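Local atomic coordinates of divalent ion tolerance protein CutA1 (Ehrlichia chaffeensis, PDB entry 4IYQ), a protein that belongs to the CutA family of divalent ion tolerance proteins, assembles as a trimer and may bind copper ions. Residues D85-Q88 against H89-K93. Residues are numbered along the deposited sequence; the frame is centred on the assembly and turned at random.
Sequences DLVQ and HATNK
Thr91 turns its hydroxyl back onto the carbonyl oxygen of Val87, one helical turn earlier, so that Val87 O takes two bonds from the same residue. Thr91 OG1 donates to Val87 O at 2.8 Å from above the carbonyl plane, 39° out of it, while the backbone amide of Thr91 approaches the same oxygen from the opposite face. With OG1 beside the backbone N and anti to the carbonyl carbon (chi1 -57°), the hydroxyl reaches Val87 O, and this bond holds the rotation of the side chain and satisfies a buried hydroxyl within the helix itself. Spaced one turn apart, the Val87 and Thr91 side chains run alongside each other, with Val87 CG1 4.1 Å from Thr91 OG1.

The next pair round the helix, Gln88 and Asn92, is more loosely matched. Asn92 N closes a helical bond on Gln88 O, and the side-chain amide of Asn92 lies close by that oxygen, with ND2 not placed to bond to it. The bend of Gln88 at chi2 swings NE2 along the helix surface toward Asn92, yet NE2 stays 3.9 Å from Asn92 OD1 and the two amide planes are turned 47° apart. At the start of the helix, Ala90 N bonds to Leu86 O, and a water accepts from His89 N at 2.9 Å and donates to Asp85 O, bridging the first turn. The carboxylate of Asp85 turns back to Thr83.

Residues 85-93 lead into and form the first two turns or so of helix 87-97, which follows strand 69-83 and lies against the antiparallel sheet. Val87, Ala90 and Thr91 touch Leu28 of strand 25-32; Val87 also packs on Thr107, and Thr91 on Ile105, of strand 105-108. Farther round, Gln88 packs on Asn112 and Thr91 on Asn114 of the second subunit, whereas Lys93 reaches Ile44 and Leu45 of helix 35-47.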
loop_
_atom_site.group_PDB
_atom_site.type_symbol
_atom_site.label_atom_id
_atom_site.label_comp_id
_atom_site.label_asym_id
_atom_site.label_seq_id
_atom_site.Cartn_x
_atom_site.Cartn_y
_atom_site.Cartn_z
ATOM N N ASP A 85 7.070 14.355 11.928
ATOM C CA ASP A 85 7.709 14.523 13.222
ATOM C C ASP A 85 7.099 13.592 14.269
ATOM O O ASP A 85 7.611 13.484 15.393
ATOM C CB ASP A 85 7.600 15.963 13.691
ATOM C CG ASP A 85 6.184 16.424 13.722
ATOM O OD1 ASP A 85 5.420 16.000 12.827
ATOM O OD2 ASP A 85 5.818 17.164 14.648
ATOM N N LEU A 86 6.001 12.929 13.919
ATOM C CA LEU A 86 5.329 12.068 14.892
ATOM C C LEU A 86 5.579 10.577 14.629
ATOM O O LEU A 86 5.144 9.723 15.401
ATOM C CB LEU A 86 3.817 12.355 14.905
ATOM C CG LEU A 86 3.368 13.766 15.335
ATOM C CD1 LEU A 86 1.861 13.946 15.210
ATOM C CD2 LEU A 86 3.846 14.098 16.741
ATOM N N VAL A 87 6.294 10.273 13.550
ATOM C CA VAL A 87 6.503 8.888 13.126
ATOM C C VAL A 87 7.183 8.024 14.186
ATOM O O VAL A 87 6.738 6.913 14.499
ATOM C CB VAL A 87 7.346 8.834 11.834
ATOM C CG1 VAL A 87 7.865 7.416 11.564
ATOM C CG2 VAL A 87 6.541 9.351 10.683
ATOM N N GLN A 88 8.258 8.541 14.749
ATOM C CA GLN A 88 8.959 7.785 15.757
ATOM C C GLN A 88 8.057 7.591 17.012
ATOM O O GLN A 88 7.966 6.488 17.556
ATOM C CB GLN A 88 10.273 8.479 16.096
ATOM C CG GLN A 88 11.314 7.505 16.564
ATOM C CD GLN A 88 11.587 6.451 15.500
ATOM O OE1 GLN A 88 12.040 6.766 14.394
ATOM N NE2 GLN A 88 11.282 5.194 15.819
ATOM N N HIS A 89 7.362 8.646 17.445
ATOM C CA HIS A 89 6.484 8.543 18.614
ATOM C C HIS A 89 5.361 7.531 18.339
ATOM O O HIS A 89 5.035 6.710 19.198
ATOM C CB HIS A 89 5.884 9.909 18.987
ATOM C CG HIS A 89 6.856 10.846 19.639
ATOM N ND1 HIS A 89 7.812 10.425 20.542
ATOM C CD2 HIS A 89 7.046 12.181 19.490
ATOM C CE1 HIS A 89 8.533 11.462 20.936
ATOM N NE2 HIS A 89 8.091 12.538 20.308
ATOM N N ALA A 90 4.779 7.589 17.141
ATOM C CA ALA A 90 3.715 6.654 16.770
ATOM C C ALA A 90 4.238 5.218 16.656
ATOM O O ALA A 90 3.569 4.289 17.086
ATOM C CB ALA A 90 3.037 7.082 15.472
ATOM N N THR A 91 5.421 5.029 16.079
ATOM C CA THR A 91 5.998 3.688 16.011
ATOM C C THR A 91 6.269 3.106 17.420
ATOM O O THR A 91 5.903 1.960 17.718
ATOM C CB THR A 91 7.309 3.688 15.214
ATOM O OG1 THR A 91 7.064 4.205 13.911
ATOM C CG2 THR A 91 7.879 2.286 15.102
ATOM N N ASN A 92 6.875 3.907 18.290
ATOM C CA ASN A 92 7.155 3.471 19.650
ATOM C C ASN A 92 5.877 3.090 20.352
ATOM O O ASN A 92 5.852 2.121 21.127
ATOM C CB ASN A 92 7.872 4.550 20.454
ATOM C CG ASN A 92 9.259 4.805 19.958
ATOM O OD1 ASN A 92 9.832 3.986 19.235
ATOM N ND2 ASN A 92 9.825 5.941 20.346
ATOM N N LYS A 93 4.823 3.865 20.101
ATOM C CA LYS A 93 3.549 3.610 20.754
ATOM C C LYS A 93 2.934 2.301 20.250
ATOM O O LYS A 93 2.481 1.472 21.047
ATOM C CB LYS A 93 2.595 4.768 20.515
ATOM C CG LYS A 93 1.282 4.645 21.236
ATOM C CD LYS A 93 1.487 4.690 22.705
ATOM C CE LYS A 93 0.171 4.890 23.394
ATOM N NZ LYS A 93 0.335 4.957 24.861
HETATM O O HOH W 1 8.358 11.175 16.570
#